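Local coordinates for protein inactive Zymogen C11 Protease (Parabacteroides distasonis, PDB 6MZO) that probably hydrolyses peptide bonds as a clostripain-like (C11) cysteine peptidase of clan CD, captured here as an inactive zymogen, at residues Gly211-Phe216 / Gly225-Met230; Thr118-Ser123 / Asn344-Asp349; Asp279-Arg284 / Ile333-Glu338. All coordinates share one frame; numbering follows the deposited sequence.

Contact 1 (Gly211-Phe216 / Gly225-Met230); sequences GIATKF and GTISVM
Ala213 and Ile227 bring the two backbones closest, CA to CA 6.3 Å, where helix segment 211-216 runs almost exactly antiparallel to strand 226-230, the N-to-C directions of the short segments 173° apart. At the middle of this pairing the small Ala213 lets the strand come near. Ala213 CB touches Val229 CG2 at 3.5 Å, tighter than a usual van der Waals contact, and lies 3.8 Å from Ile227 CG1. The other branch of the same isoleucine, Ile227 CG2, rests 3.7 Å from the carbonyl oxygen Ala213 O.

One turn further along the helix, Phe216 holds CG anti to its backbone N (chi1 180°), which places the ring against Ile227. Ile227 CD1 then sits over the middle of one face of the Phe216 ring, 3.9 Å from the centroid and only 13° off the normal, a CH-pi contact. Ile227 CB adds to this at the near rim, 3.6 Å from Phe216 CD1. Gly225 CA meets the ring at its edge, close to the ring plane; the lack of a side chain there leaves room for Phe216 CE1, which also approaches Thr226 O obliquely at 3.6 Å.

The aromatic group continues with Phe193 and Tyr220, whose rings meet Phe216. On another side of the helix Ile212 packs against helix 195-203. Strand 226-231 lies within the large mixed sheet, antiparallel to both 178-183 and 302-307, so helix 209-220 covers one sheet face and reaches across to Tyr304, which Ala213 touches.

Contact 2 (Thr118-Ser123 / Asn344-Asp349); sequences TGWLPS and NEWYKD
The type II' turn from Thr118 to Leu121, in the loop that leaves strand 109-115, presents Trp120 to Trp346 on helix 341-347, and the residue just after the turn, Pro122, meets the same indole. In clan CD peptidases the loop after the corresponding strand carries the catalytic histidine, so the contact probably lies near the active-site region. The turn's closing bond, Leu121 N to Thr118 O, is weak, and Gly119 supplies its positive phi.

A chi1 of 173° swings the Trp346 indole opposite the backbone nitrogen and lays it against Pro122, which covers one of its faces. Pro122 CD stands 3.6 Å from the centroid of the six-membered ring of Trp346, 12° off the normal, in a CH-pi contact, while Pro122 CB covers the pyrrole side at 3.7 Å from Trp346 NE1. The proline thus spans both rings of the indole.

Trp120 comes in differently, at the edge of Trp346 and near its plane. Trp120 CZ3 meets Trp346 CH2 at 3.8 Å, and the two indoles cross obliquely rather than stack. Leu121 CD2 covers one face of the Trp120 ring, 4.0 Å above its plane and toward the rim. The carbonyl oxygen Trp120 O is buried here without a partner in the model. With an alanine at Trp346, Pro122 is likely to lose the flat surface it rests on, leaving a gap beside the outer edge of Trp120.

Tyr128 of helix 125-128 touches both Pro122 and Trp346. Trp120 also packs on Glu169 and Val170 of helix 168-173, so the loop is held between that helix and helix 341-347.

Contact 3 (Asp279-Arg284 / Ile333-Glu338); sequences DDYVSR and IYVPQE
Tyr281 reaches from helix 278-283 to Ile333, Val335 and Pro336, and its side chain carries nearly the whole contact. Tyr281 CB starts the run 3.9 Å from Ile333 CG2. The first torsion, chi1 180°, sets the ring on the far side from the backbone nitrogen, where it extends across the end of strand 332-334. Tyr281 CD2 keeps to the isoleucine, 3.7 Å from Ile333 CG2, the two side chains crossing at about a right angle.

Val335 takes one ring face with both its methyls. Val335 CG2 lies over the Tyr281 ring, 3.8 Å from the centroid and 14° off the normal, as a CH-pi contact displaced toward CG and CD1; Val335 CG1 serves the outer part, 3.7 Å from Tyr281 CE1. On the other side of the ring's outline, Tyr281 CE2 looks obliquely at the carbonyl oxygen Tyr334 O. At the tip, Tyr281 OH is 3.6 Å from Pro336 CD. The hydroxyl Tyr281 OH donates to a water at 2.8 Å, and that water donates in turn to Pro336 O, so the water bridges the phenol to the backbone carbonyl of Pro336.

Each side has its own bracing. In the helix segment, Arg284 NH2 forms a salt bridge to Asp280 OD1 on its syn side, at 2.9 Å. In the other segment Gln337 NE2 gives a nearly straight bond to Val335 O, in the carbonyl plane, and also bonds to His273 O. Tyr357 of helix 351-357 touches both Tyr281 and Pro336. The arrangement is that of a short helix laid beside a two-stranded antiparallel ribbon: strand 275-277 leads straight into helix 278-283 and pairs with strand 332-334, apart from the large mixed sheet.

Going from the N terminus, contact 2 opens first, at the loop 118-123, and closes only at 344-349, making a long loop that encloses the other two. Inside it, contact 1 closes a short connection between helix 209-220 and strand 226-231 of the large mixed sheet. Contact 3 follows in series, joining 279-284 to 333-338 near the C-terminal end of the chain; no pair crosses. Contact 1 stands apart, its centre about 25 Å from that of contact 2 and 24 Å from that of contact 3. Contacts 2 and 3 touch: Asn344 probably bonds to Tyr334 OH and Gln337 O, linking helix 341-347 to the end of strand 332-334 and the loop that follows.

Contact 1 (Gly211-Phe216 / Gly225-Met230)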
loop_
_atom_site.group_PDB
_atom_site.type_symbol
_atom_site.label_atom_id
_atom_site.label_comp_id
_atom_site.label_asym_id
_atom_site.label_seq_id
_atom_site.Cartn_x
_atom_site.Cartn_y
_atom_site.Cartn_z
ATOM N N GLY A 211 12.049 -3.806 9.403
ATOM C CA GLY A 211 11.629 -3.392 10.732
ATOM C C GLY A 211 10.210 -2.894 10.749
ATOM O O GLY A 211 9.441 -3.251 11.621
ATOM N N ILE A 212 9.886 -2.016 9.802
ATOM C CA ILE A 212 8.539 -1.468 9.779
ATOM C C ILE A 212 7.461 -2.553 9.656
ATOM O O ILE A 212 6.511 -2.557 10.430
ATOM C CB ILE A 212 8.400 -0.451 8.625
ATOM C CG1 ILE A 212 9.239 0.797 8.929
ATOM C CG2 ILE A 212 6.902 -0.077 8.403
ATOM C CD1 ILE A 212 9.416 1.696 7.672
ATOM N N ALA A 213 7.718 -3.513 8.756
ATOM C CA ALA A 213 6.733 -4.592 8.574
ATOM C C ALA A 213 6.688 -5.545 9.768
ATOM O O ALA A 213 5.613 -5.991 10.181
ATOM C CB ALA A 213 7.063 -5.309 7.305
ATOM N N THR A 214 7.854 -5.803 10.357
ATOM C CA THR A 214 7.891 -6.668 11.557
ATOM C C THR A 214 7.143 -6.024 12.733
ATOM O O THR A 214 6.465 -6.725 13.503
ATOM C CB THR A 214 9.313 -7.076 11.999
ATOM O OG1 THR A 214 10.027 -5.931 12.493
ATOM C CG2 THR A 214 10.051 -7.661 10.842
ATOM N N LYS A 215 7.202 -4.694 12.843
ATOM C CA LYS A 215 6.450 -4.012 13.866
ATOM C C LYS A 215 4.962 -4.051 13.646
ATOM O O LYS A 215 4.207 -4.154 14.601
ATOM C CB LYS A 215 6.914 -2.555 13.945
ATOM C CG LYS A 215 8.015 -2.352 15.015
ATOM C CD LYS A 215 9.405 -2.960 14.687
ATOM C CE LYS A 215 10.547 -2.515 15.730
ATOM N NZ LYS A 215 10.526 -1.036 15.782
ATOM N N PHE A 216 4.552 -3.948 12.381
ATOM C CA PHE A 216 3.143 -4.114 12.046
ATOM C C PHE A 216 2.616 -5.507 12.495
ATOM O O PHE A 216 1.547 -5.596 13.133
ATOM C CB PHE A 216 2.947 -3.945 10.522
ATOM C CG PHE A 216 1.509 -4.106 10.077
ATOM C CD1 PHE A 216 0.900 -5.384 9.936
ATOM C CD2 PHE A 216 0.780 -2.980 9.826
ATOM C CE1 PHE A 216 -0.432 -5.500 9.498
ATOM C CE2 PHE A 216 -0.541 -3.052 9.341
ATOM C CZ PHE A 216 -1.162 -4.325 9.200
ATOM N N GLY A 225 -4.029 -9.388 10.939
ATOM C CA GLY A 225 -3.372 -8.466 10.026
ATOM C C GLY A 225 -2.415 -9.228 9.124
ATOM O O GLY A 225 -1.911 -10.283 9.517
ATOM N N THR A 226 -2.186 -8.694 7.928
ATOM C CA THR A 226 -1.262 -9.274 6.963
ATOM C C THR A 226 -0.372 -8.171 6.481
ATOM O O THR A 226 -0.891 -7.038 6.266
ATOM C CB THR A 226 -1.973 -9.921 5.745
ATOM O OG1 THR A 226 -2.657 -8.895 4.981
ATOM C CG2 THR A 226 -2.966 -11.041 6.189
ATOM N N ILE A 227 0.934 -8.446 6.283
ATOM C CA ILE A 227 1.856 -7.388 5.827
ATOM C C ILE A 227 2.871 -8.026 4.883
ATOM O O ILE A 227 3.148 -9.246 4.953
ATOM C CB ILE A 227 2.557 -6.715 7.051
ATOM C CG1 ILE A 227 3.278 -5.406 6.647
ATOM C CG2 ILE A 227 3.416 -7.745 7.781
ATOM C CD1 ILE A 227 2.210 -4.392 6.355
ATOM N N SER A 228 3.362 -7.238 3.944
ATOM C CA SER A 228 4.491 -7.639 3.103
ATOM C C SER A 228 5.266 -6.480 2.601
ATOM O O SER A 228 4.787 -5.316 2.627
ATOM C CB SER A 228 4.022 -8.466 1.913
ATOM O OG SER A 228 3.059 -7.759 1.143
ATOM N N VAL A 229 6.502 -6.801 2.248
ATOM C CA VAL A 229 7.420 -5.802 1.731
ATOM C C VAL A 229 8.003 -6.273 0.401
ATOM O O VAL A 229 8.578 -7.393 0.340
ATOM C CB VAL A 229 8.609 -5.610 2.681
ATOM C CG1 VAL A 229 9.537 -4.539 2.117
ATOM C CG2 VAL A 229 8.174 -5.148 4.029
ATOM N N MET A 230 7.897 -5.448 -0.629
ATOM C CA MET A 230 8.356 -5.853 -1.968
ATOM C C MET A 230 9.575 -5.044 -2.347
ATOM O O MET A 230 9.648 -3.811 -2.109
ATOM C CB MET A 230 7.224 -5.680 -3.019
ATOM C CG MET A 230 6.262 -6.848 -3.147
ATOM S SD MET A 230 5.442 -7.284 -1.619
ATOM C CE MET A 230 4.494 -5.766 -1.368
#

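Contact 2 (Thr118-Ser123 / Asn344-Asp349)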
loop_
_atom_site.group_PDB
_atom_site.type_symbol
_atom_site.label_atom_id
_atom_site.label_comp_id
_atom_site.label_asym_id
_atom_site.label_seq_id
_atom_site.Cartn_x
_atom_site.Cartn_y
_atom_site.Cartn_z
ATOM N N THR A 118 -11.221 1.426 -0.871
ATOM C CA THR A 118 -11.117 0.252 -1.752
ATOM C C THR A 118 -9.725 0.075 -2.359
ATOM O O THR A 118 -9.534 -0.713 -3.284
ATOM C CB THR A 118 -12.133 0.320 -2.917
ATOM O OG1 THR A 118 -11.816 1.435 -3.770
ATOM C CG2 THR A 118 -13.557 0.451 -2.366
ATOM N N GLY A 119 -8.759 0.825 -1.848
ATOM C CA GLY A 119 -7.405 0.726 -2.355
ATOM C C GLY A 119 -7.309 1.076 -3.833
ATOM O O GLY A 119 -7.810 2.103 -4.296
ATOM N N TRP A 120 -6.671 0.204 -4.598
ATOM C CA TRP A 120 -6.401 0.506 -5.974
ATOM C C TRP A 120 -7.520 0.147 -6.975
ATOM O O TRP A 120 -7.360 0.420 -8.182
ATOM C CB TRP A 120 -5.153 -0.201 -6.404
ATOM C CG TRP A 120 -5.235 -1.639 -6.215
ATOM C CD1 TRP A 120 -5.119 -2.330 -5.039
ATOM C CD2 TRP A 120 -5.357 -2.604 -7.245
ATOM N NE1 TRP A 120 -5.194 -3.672 -5.280
ATOM C CE2 TRP A 120 -5.320 -3.866 -6.637
ATOM C CE3 TRP A 120 -5.496 -2.526 -8.649
ATOM C CZ2 TRP A 120 -5.406 -5.042 -7.364
ATOM C CZ3 TRP A 120 -5.585 -3.704 -9.368
ATOM C CH2 TRP A 120 -5.570 -4.941 -8.735
ATOM N N LEU A 121 -8.562 -0.521 -6.492
ATOM C CA LEU A 121 -9.628 -1.042 -7.335
ATOM C C LEU A 121 -10.485 0.115 -7.807
ATOM O O LEU A 121 -10.537 1.131 -7.128
ATOM C CB LEU A 121 -10.437 -2.057 -6.560
ATOM C CG LEU A 121 -9.646 -3.329 -6.260
ATOM C CD1 LEU A 121 -10.430 -4.115 -5.207
ATOM C CD2 LEU A 121 -9.463 -4.128 -7.559
ATOM N N PRO A 122 -11.135 -0.030 -8.981
ATOM C CA PRO A 122 -11.847 1.101 -9.599
ATOM C C PRO A 122 -12.931 1.666 -8.669
ATOM O O PRO A 122 -13.404 0.929 -7.805
ATOM C CB PRO A 122 -12.454 0.475 -10.870
ATOM C CG PRO A 122 -12.570 -0.962 -10.559
ATOM C CD PRO A 122 -11.397 -1.292 -9.700
ATOM N N SER A 123 -13.279 2.954 -8.816
ATOM C CA SER A 123 -14.363 3.571 -8.030
ATOM C C SER A 123 -15.658 2.751 -8.154
ATOM O O SER A 123 -16.336 2.458 -7.163
ATOM C CB SER A 123 -14.607 5.020 -8.484
ATOM N N ASN A 344 -12.943 -7.207 -15.892
ATOM C CA ASN A 344 -11.938 -7.777 -16.786
ATOM C C ASN A 344 -11.466 -6.739 -17.825
ATOM O O ASN A 344 -10.282 -6.705 -18.143
ATOM C CB ASN A 344 -12.504 -8.965 -17.576
ATOM C CG ASN A 344 -12.857 -10.178 -16.701
ATOM O OD1 ASN A 344 -12.392 -10.343 -15.560
ATOM N ND2 ASN A 344 -13.735 -11.004 -17.252
ATOM N N GLU A 345 -12.392 -5.944 -18.370
ATOM C CA GLU A 345 -12.028 -4.968 -19.385
ATOM C C GLU A 345 -11.234 -3.780 -18.735
ATOM O O GLU A 345 -10.232 -3.334 -19.290
ATOM C CB GLU A 345 -13.271 -4.495 -20.154
ATOM C CG GLU A 345 -13.995 -3.318 -19.568
ATOM C CD GLU A 345 -15.254 -2.945 -20.358
ATOM O OE1 GLU A 345 -15.960 -3.858 -20.872
ATOM O OE2 GLU A 345 -15.504 -1.722 -20.476
ATOM N N TRP A 346 -11.642 -3.333 -17.551
ATOM C CA TRP A 346 -10.877 -2.342 -16.793
ATOM C C TRP A 346 -9.435 -2.796 -16.560
ATOM O O TRP A 346 -8.491 -2.022 -16.704
ATOM C CB TRP A 346 -11.566 -2.081 -15.440
ATOM C CG TRP A 346 -10.802 -1.238 -14.530
ATOM C CD1 TRP A 346 -10.776 0.137 -14.505
ATOM C CD2 TRP A 346 -9.956 -1.675 -13.497
ATOM N NE1 TRP A 346 -9.932 0.571 -13.519
ATOM C CE2 TRP A 346 -9.422 -0.523 -12.875
ATOM C CE3 TRP A 346 -9.584 -2.941 -13.019
ATOM C CZ2 TRP A 346 -8.531 -0.601 -11.799
ATOM C CZ3 TRP A 346 -8.672 -3.003 -11.939
ATOM C CH2 TRP A 346 -8.172 -1.835 -11.360
ATOM N N TYR A 347 -9.282 -4.058 -16.216
ATOM C CA TYR A 347 -7.989 -4.599 -15.907
ATOM C C TYR A 347 -7.011 -4.464 -17.045
ATOM O O TYR A 347 -5.813 -4.401 -16.809
ATOM C CB TYR A 347 -8.138 -6.069 -15.546
ATOM C CG TYR A 347 -6.961 -6.677 -14.841
ATOM C CD1 TYR A 347 -6.562 -6.269 -13.542
ATOM C CD2 TYR A 347 -6.263 -7.681 -15.474
ATOM C CE1 TYR A 347 -5.500 -6.921 -12.883
ATOM C CE2 TYR A 347 -5.200 -8.326 -14.858
ATOM C CZ TYR A 347 -4.817 -7.924 -13.573
ATOM O OH TYR A 347 -3.787 -8.597 -13.018
ATOM N N LYS A 348 -7.530 -4.439 -18.281
ATOM C CA LYS A 348 -6.678 -4.436 -19.478
ATOM C C LYS A 348 -5.851 -3.159 -19.647
ATOM O O LYS A 348 -4.865 -3.149 -20.388
ATOM C CB LYS A 348 -7.519 -4.713 -20.723
ATOM C CG LYS A 348 -8.051 -6.178 -20.700
ATOM C CD LYS A 348 -8.919 -6.501 -21.930
ATOM C CE LYS A 348 -9.256 -7.977 -21.929
ATOM N NZ LYS A 348 -10.366 -8.308 -22.874
ATOM N N ASP A 349 -6.173 -2.129 -18.880
ATOM C CA ASP A 349 -5.381 -0.925 -18.976
ATOM C C ASP A 349 -4.233 -0.923 -17.987
ATOM O O ASP A 349 -3.442 0.018 -18.013
ATOM C CB ASP A 349 -6.236 0.294 -18.739
ATOM C CG ASP A 349 -7.229 0.532 -19.869
ATOM O OD1 ASP A 349 -6.840 0.339 -21.040
ATOM O OD2 ASP A 349 -8.384 0.878 -19.557
#

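Contact 3 (Asp279-Arg284 / Ile333-Glu338)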
loop_
_atom_site.group_PDB
_atom_site.type_symbol
_atom_site.label_atom_id
_atom_site.label_comp_id
_atom_site.label_asym_id
_atom_site.label_seq_id
_atom_site.Cartn_x
_atom_site.Cartn_y
_atom_site.Cartn_z
ATOM N N ASP A 279 0.148 -16.683 -5.350
ATOM C CA ASP A 279 0.751 -17.980 -5.530
ATOM C C ASP A 279 -0.305 -19.036 -5.786
ATOM O O ASP A 279 -0.165 -19.812 -6.658
ATOM C CB ASP A 279 1.640 -18.324 -4.322
ATOM C CG ASP A 279 2.326 -19.670 -4.439
ATOM O OD1 ASP A 279 1.663 -20.664 -4.406
ATOM O OD2 ASP A 279 3.533 -19.688 -4.514
ATOM N N ASP A 280 -1.369 -19.016 -5.014
ATOM C CA ASP A 280 -2.441 -19.958 -5.177
ATOM C C ASP A 280 -2.995 -19.900 -6.609
ATOM O O ASP A 280 -3.124 -20.893 -7.241
ATOM C CB ASP A 280 -3.518 -19.706 -4.141
ATOM C CG ASP A 280 -4.473 -20.876 -3.964
ATOM O OD1 ASP A 280 -4.181 -21.943 -4.439
ATOM O OD2 ASP A 280 -5.489 -20.670 -3.343
ATOM N N TYR A 281 -3.284 -18.710 -7.087
ATOM C CA TYR A 281 -3.788 -18.548 -8.438
ATOM C C TYR A 281 -2.808 -19.092 -9.463
ATOM O O TYR A 281 -3.154 -19.868 -10.297
ATOM C CB TYR A 281 -4.063 -17.085 -8.723
ATOM C CG TYR A 281 -4.586 -16.787 -10.099
ATOM C CD1 TYR A 281 -5.596 -17.528 -10.640
ATOM C CD2 TYR A 281 -4.077 -15.754 -10.830
ATOM C CE1 TYR A 281 -6.079 -17.251 -11.899
ATOM C CE2 TYR A 281 -4.552 -15.461 -12.079
ATOM C CZ TYR A 281 -5.556 -16.219 -12.599
ATOM O OH TYR A 281 -6.030 -15.943 -13.828
ATOM N N VAL A 282 -1.578 -18.643 -9.390
ATOM C CA VAL A 282 -0.562 -19.104 -10.334
ATOM C C VAL A 282 -0.402 -20.621 -10.303
ATOM O O VAL A 282 -0.261 -21.266 -11.374
ATOM C CB VAL A 282 0.856 -18.375 -10.034
ATOM C CG1 VAL A 282 1.984 -19.132 -10.713
ATOM C CG2 VAL A 282 0.796 -16.949 -10.512
ATOM N N SER A 283 -0.532 -21.233 -9.120
ATOM C CA SER A 283 -0.410 -22.691 -9.036
ATOM C C SER A 283 -1.504 -23.449 -9.850
ATOM O O SER A 283 -1.319 -24.614 -10.217
ATOM C CB SER A 283 -0.442 -23.155 -7.545
ATOM O OG SER A 283 -1.802 -23.191 -7.094
ATOM N N ARG A 284 -2.607 -22.771 -10.182
ATOM C CA ARG A 284 -3.685 -23.357 -10.996
ATOM C C ARG A 284 -3.431 -23.316 -12.488
ATOM O O ARG A 284 -4.092 -24.013 -13.259
ATOM C CB ARG A 284 -5.022 -22.645 -10.776
ATOM C CG ARG A 284 -5.460 -22.458 -9.346
ATOM C CD ARG A 284 -5.333 -23.714 -8.607
ATOM N NE ARG A 284 -5.388 -23.501 -7.164
ATOM C CZ ARG A 284 -6.229 -24.134 -6.347
ATOM N NH1 ARG A 284 -7.101 -25.047 -6.850
ATOM N NH2 ARG A 284 -6.203 -23.865 -5.049
ATOM N N ILE A 333 -3.689 -10.843 -6.130
ATOM C CA ILE A 333 -3.697 -10.769 -7.567
ATOM C C ILE A 333 -5.161 -10.690 -8.012
ATOM O O ILE A 333 -6.060 -11.319 -7.379
ATOM C CB ILE A 333 -2.986 -11.945 -8.219
ATOM C CG1 ILE A 333 -2.627 -11.657 -9.651
ATOM C CG2 ILE A 333 -3.856 -13.276 -8.150
ATOM C CD1 ILE A 333 -1.445 -10.574 -9.815
ATOM N N TYR A 334 -5.423 -9.928 -9.083
ATOM C CA TYR A 334 -6.755 -10.022 -9.737
ATOM C C TYR A 334 -6.898 -11.374 -10.427
ATOM O O TYR A 334 -5.977 -11.817 -11.127
ATOM C CB TYR A 334 -6.960 -8.888 -10.792
ATOM C CG TYR A 334 -8.333 -8.963 -11.474
ATOM C CD1 TYR A 334 -9.496 -8.858 -10.704
ATOM C CD2 TYR A 334 -8.453 -9.145 -12.875
ATOM C CE1 TYR A 334 -10.753 -8.993 -11.294
ATOM C CE2 TYR A 334 -9.726 -9.224 -13.471
ATOM C CZ TYR A 334 -10.848 -9.147 -12.663
ATOM O OH TYR A 334 -12.098 -9.206 -13.232
ATOM N N VAL A 335 -8.094 -11.991 -10.316
ATOM C CA VAL A 335 -8.339 -13.247 -11.033
ATOM C C VAL A 335 -9.470 -12.960 -12.048
ATOM O O VAL A 335 -10.614 -12.802 -11.647
ATOM C CB VAL A 335 -8.765 -14.357 -10.060
ATOM C CG1 VAL A 335 -9.224 -15.606 -10.858
ATOM C CG2 VAL A 335 -7.552 -14.689 -9.111
ATOM N N PRO A 336 -9.147 -12.968 -13.357
ATOM C CA PRO A 336 -10.212 -12.745 -14.327
ATOM C C PRO A 336 -11.310 -13.832 -14.236
ATOM O O PRO A 336 -11.054 -15.035 -14.033
ATOM C CB PRO A 336 -9.506 -12.848 -15.677
ATOM C CG PRO A 336 -8.094 -12.230 -15.336
ATOM C CD PRO A 336 -7.792 -12.852 -13.964
ATOM N N GLN A 337 -12.531 -13.363 -14.368
ATOM C CA GLN A 337 -13.707 -14.219 -14.185
ATOM C C GLN A 337 -14.765 -13.895 -15.220
ATOM O O GLN A 337 -15.004 -12.721 -15.574
ATOM C CB GLN A 337 -14.284 -14.036 -12.776
ATOM C CG GLN A 337 -13.329 -14.522 -11.675
ATOM C CD GLN A 337 -13.699 -13.983 -10.307
ATOM O OE1 GLN A 337 -14.762 -14.333 -9.732
ATOM N NE2 GLN A 337 -12.835 -13.106 -9.772
ATOM N N GLU A 338 -15.414 -14.934 -15.705
ATOM C CA GLU A 338 -16.422 -14.781 -16.755
ATOM C C GLU A 338 -17.552 -13.859 -16.286
ATOM O O GLU A 338 -18.127 -13.073 -17.067
ATOM C CB GLU A 338 -16.964 -16.148 -17.142
ATOM C CG GLU A 338 -17.853 -16.101 -18.394
ATOM C CD GLU A 338 -18.372 -17.473 -18.792
ATOM O OE1 GLU A 338 -17.936 -18.501 -18.238
ATOM O OE2 GLU A 338 -19.256 -17.523 -19.658
HETATM O O HOH W 1 -8.725 -16.629 -14.001
#